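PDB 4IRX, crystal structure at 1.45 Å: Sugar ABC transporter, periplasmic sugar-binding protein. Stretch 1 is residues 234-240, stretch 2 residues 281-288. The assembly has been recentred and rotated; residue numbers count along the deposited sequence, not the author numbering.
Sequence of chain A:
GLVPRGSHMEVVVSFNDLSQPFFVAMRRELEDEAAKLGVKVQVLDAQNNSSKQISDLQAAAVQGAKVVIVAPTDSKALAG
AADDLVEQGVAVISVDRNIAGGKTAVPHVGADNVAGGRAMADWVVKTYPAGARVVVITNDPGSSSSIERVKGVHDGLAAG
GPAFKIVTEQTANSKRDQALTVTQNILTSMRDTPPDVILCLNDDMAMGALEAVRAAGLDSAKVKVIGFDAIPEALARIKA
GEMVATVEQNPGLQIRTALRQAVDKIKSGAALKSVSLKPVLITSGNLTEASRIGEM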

# COMPACT_ATOMS: atom_id res chain seq x y z
N ALA A 234 -1.86 8.64 -11.76
CA ALA A 234 -1.36 7.53 -12.56
C ALA A 234 -2.34 7.15 -13.67
O ALA A 234 -1.94 6.83 -14.78
CB ALA A 234 -1.08 6.31 -11.67
N LEU A 235 -3.63 7.16 -13.34
CA LEU A 235 -4.66 6.86 -14.33
C LEU A 235 -4.54 7.82 -15.54
O LEU A 235 -4.67 7.39 -16.69
CB LEU A 235 -6.07 6.90 -13.69
CG LEU A 235 -6.32 5.93 -12.52
CD1 LEU A 235 -7.72 6.14 -11.92
CD2 LEU A 235 -6.21 4.52 -13.05
N ALA A 236 -4.27 9.09 -15.26
CA ALA A 236 -4.08 10.09 -16.31
C ALA A 236 -2.87 9.80 -17.17
O ALA A 236 -2.93 9.97 -18.39
CB ALA A 236 -4.01 11.48 -15.70
N ARG A 237 -1.78 9.33 -16.55
CA ARG A 237 -0.61 8.95 -17.31
C ARG A 237 -0.84 7.73 -18.19
O ARG A 237 -0.22 7.60 -19.25
CB ARG A 237 0.58 8.70 -16.37
CG ARG A 237 1.09 9.92 -15.59
CD ARG A 237 1.71 10.96 -16.51
NE ARG A 237 0.70 11.88 -17.02
CZ ARG A 237 0.65 12.35 -18.27
NH1 ARG A 237 1.57 12.02 -19.15
NH2 ARG A 237 -0.32 13.19 -18.62
N ILE A 238 -1.68 6.82 -17.73
CA ILE A 238 -2.03 5.66 -18.53
C ILE A 238 -2.91 6.11 -19.70
O ILE A 238 -2.69 5.69 -20.85
CB ILE A 238 -2.72 4.58 -17.68
CG1 ILE A 238 -1.71 4.06 -16.65
CG2 ILE A 238 -3.26 3.46 -18.59
CD1 ILE A 238 -2.29 3.15 -15.57
N LYS A 239 -3.87 6.99 -19.43
CA LYS A 239 -4.71 7.56 -20.50
C LYS A 239 -3.85 8.27 -21.55
O LYS A 239 -4.13 8.18 -22.75
CB LYS A 239 -5.77 8.50 -19.92
CG LYS A 239 -6.63 9.16 -20.99
CD LYS A 239 -7.65 10.10 -20.39
CE LYS A 239 -8.33 10.89 -21.51
NZ LYS A 239 -9.46 11.70 -20.94
N ALA A 240 -2.80 8.95 -21.10
CA ALA A 240 -1.89 9.68 -22.00
C ALA A 240 -0.91 8.80 -22.76
O ALA A 240 -0.24 9.27 -23.68
CB ALA A 240 -1.11 10.75 -21.22
N LEU A 281 -5.20 -5.64 -12.32
CA LEU A 281 -4.32 -4.82 -13.16
C LEU A 281 -5.14 -3.86 -14.02
O LEU A 281 -6.11 -4.26 -14.66
CB LEU A 281 -3.47 -5.72 -14.06
CG LEU A 281 -2.34 -5.02 -14.82
CD1 LEU A 281 -1.20 -4.78 -13.90
CD2 LEU A 281 -1.89 -5.89 -15.99
N ILE A 282 -4.72 -2.60 -14.04
CA ILE A 282 -5.40 -1.54 -14.78
C ILE A 282 -4.51 -1.06 -15.91
O ILE A 282 -3.38 -0.60 -15.67
CB ILE A 282 -5.73 -0.33 -13.87
CG1 ILE A 282 -6.63 -0.74 -12.70
CG2 ILE A 282 -6.39 0.80 -14.67
CD1 ILE A 282 -8.08 -1.12 -13.10
N THR A 283 -5.02 -1.16 -17.14
CA THR A 283 -4.34 -0.66 -18.33
C THR A 283 -5.28 0.29 -19.06
O THR A 283 -6.37 0.58 -18.58
CB THR A 283 -3.95 -1.81 -19.27
OG1 THR A 283 -5.14 -2.47 -19.73
CG2 THR A 283 -3.09 -2.82 -18.54
N SER A 284 -4.87 0.78 -20.24
CA SER A 284 -5.73 1.74 -20.93
C SER A 284 -7.09 1.19 -21.36
O SER A 284 -8.06 1.95 -21.40
CB SER A 284 -4.98 2.36 -22.12
OG SER A 284 -4.60 1.35 -23.03
N GLY A 285 -7.19 -0.13 -21.52
CA GLY A 285 -8.45 -0.76 -21.88
C GLY A 285 -9.46 -0.92 -20.77
O GLY A 285 -10.65 -1.10 -21.05
N ASN A 286 -9.04 -0.79 -19.51
CA ASN A 286 -10.00 -0.95 -18.42
C ASN A 286 -9.81 0.08 -17.34
O ASN A 286 -10.01 -0.19 -16.15
CB ASN A 286 -9.98 -2.37 -17.81
CG ASN A 286 -8.68 -2.69 -17.10
OD1 ASN A 286 -7.62 -2.17 -17.45
ND2 ASN A 286 -8.75 -3.53 -16.07
N LEU A 287 -9.49 1.30 -17.77
CA LEU A 287 -9.32 2.41 -16.82
C LEU A 287 -10.54 2.60 -15.94
O LEU A 287 -10.41 2.97 -14.77
CB LEU A 287 -8.99 3.70 -17.56
CG LEU A 287 -7.55 3.82 -18.07
CD1 LEU A 287 -7.47 4.84 -19.19
CD2 LEU A 287 -6.63 4.24 -16.92
N THR A 288 -11.73 2.35 -16.47
CA THR A 288 -12.93 2.59 -15.67
C THR A 288 -13.18 1.54 -14.60
O THR A 288 -14.11 1.69 -13.80
CB THR A 288 -14.19 2.78 -16.55
OG1 THR A 288 -14.37 1.60 -17.34
CG2 THR A 288 -14.00 3.97 -17.48

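How do the two backbones meet? Residues 234-239 belong to a helix, with Ile238 N hydrogen-bonded to Ala234 O (3.0 Å) and Lys239 N to Leu235 O (2.9 Å). In the second stretch Leu281 and Ile282 lie in a strand, and after a looping passage Leu287 begins a 3-10 segment. The CA atoms of Ile238 and Ser284 come within 5.9 Å, those of Leu235 and Leu287 within 6.9 Å.

What holds them together? No hydrogen bond crosses; the contact is van der Waals packing, mainly of apolar side chains, and buries 269 Å² summed over both sides. Ile238 points toward the turn, and its CG2 lies 3.5 Å from Ser284 N and 3.8 Å from Leu287 CD2. Leu287 points back, its CD2 also 3.9 Å from Leu235 CD2. Leu235 starts sideways, but its end comes nearer, bringing CD2 to 4.1 Å from Ile282 CG2. Branched aliphatic chains suit these places because their methyls fill space without needing polar partners.

How does the turn keep its shape? Asn286 serves it from within: its OD1 accepts from Thr283 N (2.8 Å), while its ND2 donates to Leu281 O (3.1 Å).

What happens at the margin? Lys239 lends its aliphatic base, CB lying 4.1 Å from Leu287 CD1, while its extended chain leads away, leaving the charged amine clear of the apolar contact.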